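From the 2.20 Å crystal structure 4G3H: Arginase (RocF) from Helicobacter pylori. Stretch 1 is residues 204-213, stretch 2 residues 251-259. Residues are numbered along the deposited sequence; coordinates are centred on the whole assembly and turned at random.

Stretch 1, residues 204-213: SVDAIRENMQ
Stretch 2 251-259: NNGLSFDEL

The contact is anchored by a bidentate salt bridge between Arg209 and Glu258. Arg209 NE donates to Glu258 OE1 at 2.7 Å and Arg209 NH2 to Glu258 OE2 at 3.0 Å, both nearly linear, so the carboxylate meets the edge of the guanidinium. Although its CA-to-CB bond points sideways, Arg209 reaches across through chi1 to chi3 of t, t and m, with chi4 at 149°; the CA-to-CB bond of Glu258 points toward stretch 1, and its side chain has chi1 -85°, chi2 165° and chi3 169°. Arg209 NH2 also makes a weak bond to Gly253 O (3.1 Å, 131°), and water 1 links the same two residues, accepting from Arg209 NH1 and donating to Gly253 O, each at 3.0 Å.

Glu258 is held within its own stretch by two hydrogen bonds to Ser255, one of them a cap. Ser255 (chi1 p, phi/psi -87/164) precedes the helix that begins at Phe256; its OG accepts from Glu258 N at 3.0 Å, while Ser255 N donates to Glu258 OE2 at 2.8 Å. That carboxylate oxygen therefore serves both stretches.

Stretch 1 is helical from Val205 to Glu210, with Ile208 N to Ser204 O at 3.0 Å and Arg209 N to Val205 O at 2.9 Å. Ser204 (chi1 p) caps it through a weak bond from Ala207 N to Ser204 OG, 3.3 Å. Asn211 leaves helical geometry at -157/89 before a second helix starts at Met212.

The register sets Val205 CA 6.0 Å from Gly253 CA and Arg209 CA 7.3 Å from Glu258 CA. Asn252 (65/44) and Gly253 (-104/-170) lead to Leu254 (-83/159; rotamer m, t), whose CD2 packs 3.8 Å from Ile208 CG2 and 4.0 Å from Val205 CG1. Val205 (t) also places CG2 3.2 Å from Asn252 O. Beyond the salt bridge, Met212 (t, t, m) brings CE within 3.7 Å of Glu258 O.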

ATOM      1  N   SER A 204     -15.389   8.572  -1.952  1.00 24.46           N
ATOM      2  CA  SER A 204     -14.778   9.828  -1.525  1.00 22.94           C
ATOM      3  C   SER A 204     -14.840  10.056  -0.028  1.00 23.16           C
ATOM      4  O   SER A 204     -15.559   9.368   0.689  1.00 22.11           O
ATOM      5  CB  SER A 204     -15.459  11.007  -2.219  1.00 21.52           C
ATOM      6  OG  SER A 204     -16.787  11.170  -1.748  1.00 22.82           O
ATOM      7  N   VAL A 205     -14.083  11.050   0.423  1.00 22.62           N
ATOM      8  CA  VAL A 205     -14.046  11.435   1.818  1.00 23.92           C
ATOM      9  C   VAL A 205     -15.454  11.717   2.332  1.00 25.09           C
ATOM     10  O   VAL A 205     -15.800  11.335   3.449  1.00 26.37           O
ATOM     11  CB  VAL A 205     -13.190  12.712   2.018  1.00 24.79           C
ATOM     12  CG1 VAL A 205     -13.357  13.233   3.441  1.00 23.28           C
ATOM     13  CG2 VAL A 205     -11.716  12.408   1.727  1.00 21.11           C
ATOM     14  N   ASP A 206     -16.263  12.389   1.514  1.00 25.67           N
ATOM     15  CA  ASP A 206     -17.628  12.732   1.899  1.00 26.71           C
ATOM     16  C   ASP A 206     -18.547  11.520   2.028  1.00 26.49           C
ATOM     17  O   ASP A 206     -19.341  11.445   2.965  1.00 28.65           O
ATOM     18  CB  ASP A 206     -18.228  13.730   0.903  1.00 42.13           C
ATOM     19  CG  ASP A 206     -17.504  15.069   0.906  1.00 47.68           C
ATOM     20  OD1 ASP A 206     -17.341  15.662   1.992  1.00 51.21           O
ATOM     21  OD2 ASP A 206     -17.100  15.535  -0.180  1.00 53.05           O
ATOM     22  N   ALA A 207     -18.450  10.573   1.098  1.00 25.31           N
ATOM     23  CA  ALA A 207     -19.289   9.378   1.164  1.00 25.05           C
ATOM     24  C   ALA A 207     -18.947   8.593   2.424  1.00 26.17           C
ATOM     25  O   ALA A 207     -19.830   8.062   3.096  1.00 26.78           O
ATOM     26  CB  ALA A 207     -19.074   8.498  -0.067  1.00  9.18           C
ATOM     27  N   ILE A 208     -17.656   8.523   2.733  1.00 22.33           N
ATOM     28  CA  ILE A 208     -17.180   7.811   3.911  1.00 22.67           C
ATOM     29  C   ILE A 208     -17.684   8.501   5.173  1.00 22.91           C
ATOM     30  O   ILE A 208     -18.144   7.852   6.108  1.00 21.75           O
ATOM     31  CB  ILE A 208     -15.627   7.761   3.937  1.00 21.74           C
ATOM     32  CG1 ILE A 208     -15.115   6.863   2.802  1.00 22.49           C
ATOM     33  CG2 ILE A 208     -15.139   7.263   5.287  1.00 20.57           C
ATOM     34  CD1 ILE A 208     -13.621   6.971   2.545  1.00 18.48           C
ATOM     35  N   ARG A 209     -17.594   9.825   5.190  1.00 25.45           N
ATOM     36  CA  ARG A 209     -18.030  10.611   6.331  1.00 27.53           C
ATOM     37  C   ARG A 209     -19.548  10.583   6.507  1.00 29.96           C
ATOM     38  O   ARG A 209     -20.044  10.511   7.631  1.00 28.29           O
ATOM     39  CB  ARG A 209     -17.545  12.051   6.169  1.00 29.49           C
ATOM     40  CG  ARG A 209     -18.026  13.011   7.237  1.00 31.39           C
ATOM     41  CD  ARG A 209     -17.294  14.337   7.101  1.00 33.25           C
ATOM     42  NE  ARG A 209     -15.864  14.180   7.353  1.00 35.92           N
ATOM     43  CZ  ARG A 209     -14.916  14.911   6.774  1.00 37.18           C
ATOM     44  NH1 ARG A 209     -15.247  15.852   5.900  1.00 35.90           N
ATOM     45  NH2 ARG A 209     -13.639  14.701   7.073  1.00 37.57           N
ATOM     46  N   GLU A 210     -20.276  10.631   5.396  1.00 36.54           N
ATOM     47  CA  GLU A 210     -21.736  10.622   5.428  1.00 38.77           C
ATOM     48  C   GLU A 210     -22.330   9.279   5.830  1.00 37.94           C
ATOM     49  O   GLU A 210     -23.284   9.222   6.604  1.00 39.47           O
ATOM     50  CB  GLU A 210     -22.299  11.014   4.063  1.00 56.47           C
ATOM     51  CG  GLU A 210     -22.102  12.468   3.682  1.00 62.87           C
ATOM     52  CD  GLU A 210     -22.772  12.800   2.363  1.00 65.08           C
ATOM     53  OE1 GLU A 210     -23.982  12.515   2.226  1.00 68.28           O
ATOM     54  OE2 GLU A 210     -22.095  13.344   1.466  1.00 66.62           O
ATOM     55  N   ASN A 211     -21.781   8.197   5.295  1.00 29.00           N
ATOM     56  CA  ASN A 211     -22.289   6.872   5.614  1.00 26.99           C
ATOM     57  C   ASN A 211     -21.220   5.807   5.373  1.00 26.76           C
ATOM     58  O   ASN A 211     -21.106   5.232   4.281  1.00 25.45           O
ATOM     59  CB  ASN A 211     -23.531   6.565   4.772  1.00 32.27           C
ATOM     60  CG  ASN A 211     -24.387   5.455   5.369  1.00 33.34           C
ATOM     61  OD1 ASN A 211     -23.869   4.512   5.976  1.00 33.42           O
ATOM     62  ND2 ASN A 211     -25.702   5.555   5.183  1.00 32.10           N
ATOM     63  N   MET A 212     -20.442   5.553   6.415  1.00 25.97           N
ATOM     64  CA  MET A 212     -19.376   4.572   6.365  1.00 26.46           C
ATOM     65  C   MET A 212     -19.953   3.171   6.195  1.00 25.02           C
ATOM     66  O   MET A 212     -19.363   2.329   5.533  1.00 23.68           O
ATOM     67  CB  MET A 212     -18.569   4.644   7.658  1.00 28.97           C
ATOM     68  CG  MET A 212     -17.204   4.017   7.582  1.00 30.18           C
ATOM     69  SD  MET A 212     -16.323   4.318   9.112  1.00 32.51           S
ATOM     70  CE  MET A 212     -16.005   6.089   8.982  1.00 26.81           C
ATOM     71  N   GLN A 213     -21.109   2.925   6.803  1.00 28.81           N
ATOM     72  CA  GLN A 213     -21.753   1.612   6.711  1.00 29.78           C
ATOM     73  C   GLN A 213     -22.102   1.253   5.262  1.00 29.06           C
ATOM     74  O   GLN A 213     -21.888   0.127   4.822  1.00 28.30           O
ATOM     75  CB  GLN A 213     -23.026   1.579   7.572  1.00 33.13           C
ATOM     76  CG  GLN A 213     -22.788   1.493   9.084  1.00 36.52           C
ATOM     77  CD  GLN A 213     -21.979   2.661   9.627  1.00 40.89           C
ATOM     78  OE1 GLN A 213     -22.379   3.820   9.512  1.00 43.81           O
ATOM     79  NE2 GLN A 213     -20.831   2.357  10.226  1.00 41.90           N
ATOM     80  N   ASN A 251      -5.666  18.430   1.165  1.00 29.76           N
ATOM     81  CA  ASN A 251      -6.746  18.941   2.001  1.00 31.14           C
ATOM     82  C   ASN A 251      -8.036  18.174   1.754  1.00 30.72           C
ATOM     83  O   ASN A 251      -8.145  17.416   0.787  1.00 29.86           O
ATOM     84  CB  ASN A 251      -6.971  20.431   1.717  1.00 42.95           C
ATOM     85  CG  ASN A 251      -5.844  21.301   2.251  1.00 45.35           C
ATOM     86  OD1 ASN A 251      -5.634  22.421   1.787  1.00 48.05           O
ATOM     87  ND2 ASN A 251      -5.120  20.791   3.240  1.00 46.61           N
ATOM     88  N   ASN A 252      -9.007  18.371   2.640  1.00 29.85           N
ATOM     89  CA  ASN A 252     -10.303  17.715   2.534  1.00 30.31           C
ATOM     90  C   ASN A 252     -10.190  16.202   2.696  1.00 29.79           C
ATOM     91  O   ASN A 252     -10.806  15.429   1.955  1.00 29.00           O
ATOM     92  CB  ASN A 252     -10.946  18.075   1.192  1.00 39.66           C
ATOM     93  CG  ASN A 252     -11.051  19.580   0.988  1.00 42.83           C
ATOM     94  OD1 ASN A 252     -10.664  20.109  -0.056  1.00 45.77           O
ATOM     95  ND2 ASN A 252     -11.574  20.278   1.992  1.00 42.96           N
ATOM     96  N   GLY A 253      -9.402  15.787   3.683  1.00 26.49           N
ATOM     97  CA  GLY A 253      -9.224  14.370   3.945  1.00 24.79           C
ATOM     98  C   GLY A 253      -9.993  13.905   5.167  1.00 24.07           C
ATOM     99  O   GLY A 253     -10.823  14.638   5.719  1.00 22.87           O
ATOM    100  N   LEU A 254      -9.718  12.677   5.587  1.00 25.13           N
ATOM    101  CA  LEU A 254     -10.379  12.105   6.748  1.00 25.28           C
ATOM    102  C   LEU A 254      -9.704  12.561   8.026  1.00 24.72           C
ATOM    103  O   LEU A 254      -8.544  12.972   8.018  1.00 25.24           O
ATOM    104  CB  LEU A 254     -10.327  10.576   6.704  1.00 18.72           C
ATOM    105  CG  LEU A 254     -11.120   9.849   5.625  1.00 18.84           C
ATOM    106  CD1 LEU A 254     -10.828   8.358   5.744  1.00 20.53           C
ATOM    107  CD2 LEU A 254     -12.615  10.126   5.785  1.00 15.32           C
ATOM    108  N   SER A 255     -10.448  12.479   9.121  1.00 22.33           N
ATOM    109  CA  SER A 255      -9.928  12.823  10.433  1.00 21.62           C
ATOM    110  C   SER A 255      -9.280  11.538  10.933  1.00 21.43           C
ATOM    111  O   SER A 255      -9.535  10.459  10.400  1.00 19.57           O
ATOM    112  CB  SER A 255     -11.062  13.192  11.374  1.00 21.77           C
ATOM    113  OG  SER A 255     -11.837  12.041  11.681  1.00 22.01           O
ATOM    114  N   PHE A 256      -8.450  11.649  11.960  1.00 24.21           N
ATOM    115  CA  PHE A 256      -7.790  10.488  12.534  1.00 22.33           C
ATOM    116  C   PHE A 256      -8.823   9.446  12.989  1.00 24.17           C
ATOM    117  O   PHE A 256      -8.666   8.251  12.728  1.00 23.94           O
ATOM    118  CB  PHE A 256      -6.920  10.941  13.709  1.00 24.14           C
ATOM    119  CG  PHE A 256      -6.292   9.817  14.482  1.00 25.10           C
ATOM    120  CD1 PHE A 256      -5.512   8.861  13.844  1.00 24.64           C
ATOM    121  CD2 PHE A 256      -6.453   9.740  15.864  1.00 24.84           C
ATOM    122  CE1 PHE A 256      -4.899   7.844  14.570  1.00 27.00           C
ATOM    123  CE2 PHE A 256      -5.845   8.729  16.602  1.00 24.58           C
ATOM    124  CZ  PHE A 256      -5.065   7.777  15.956  1.00 24.94           C
ATOM    125  N   ASP A 257      -9.885   9.896  13.656  1.00 21.22           N
ATOM    126  CA  ASP A 257     -10.928   8.981  14.142  1.00 21.21           C
ATOM    127  C   ASP A 257     -11.747   8.350  13.019  1.00 20.05           C
ATOM    128  O   ASP A 257     -12.187   7.199  13.130  1.00 17.40           O
ATOM    129  CB  ASP A 257     -11.864   9.703  15.114  1.00 35.85           C
ATOM    130  CG  ASP A 257     -11.219   9.950  16.463  1.00 40.06           C
ATOM    131  OD1 ASP A 257     -10.762   8.970  17.088  1.00 43.49           O
ATOM    132  OD2 ASP A 257     -11.169  11.116  16.901  1.00 44.00           O
ATOM    133  N   GLU A 258     -11.957   9.099  11.944  1.00 19.84           N
ATOM    134  CA  GLU A 258     -12.696   8.572  10.812  1.00 22.21           C
ATOM    135  C   GLU A 258     -11.911   7.403  10.206  1.00 22.27           C
ATOM    136  O   GLU A 258     -12.485   6.347   9.925  1.00 21.55           O
ATOM    137  CB  GLU A 258     -12.934   9.676   9.775  1.00 21.61           C
ATOM    138  CG  GLU A 258     -14.168  10.512  10.076  1.00 25.58           C
ATOM    139  CD  GLU A 258     -14.232  11.808   9.281  1.00 27.14           C
ATOM    140  OE1 GLU A 258     -15.302  12.454   9.299  1.00 28.12           O
ATOM    141  OE2 GLU A 258     -13.220  12.185   8.649  1.00 27.36           O
ATOM    142  N   LEU A 259     -10.602   7.590  10.021  1.00 20.29           N
ATOM    143  CA  LEU A 259      -9.746   6.536   9.465  1.00 21.50           C
ATOM    144  C   LEU A 259      -9.780   5.309  10.368  1.00 21.97           C
ATOM    145  O   LEU A 259      -9.915   4.184   9.887  1.00 22.93           O
ATOM    146  CB  LEU A 259      -8.291   7.024   9.303  1.00 17.56           C
ATOM    147  CG  LEU A 259      -7.255   5.958   8.887  1.00 17.65           C
ATOM    148  CD1 LEU A 259      -7.675   5.301   7.581  1.00 18.28           C
ATOM    149  CD2 LEU A 259      -5.894   6.579   8.728  1.00 14.90           C
TER
HETATM  150  O   HOH W   1     -12.654  16.804   4.847  1.00 36.78           O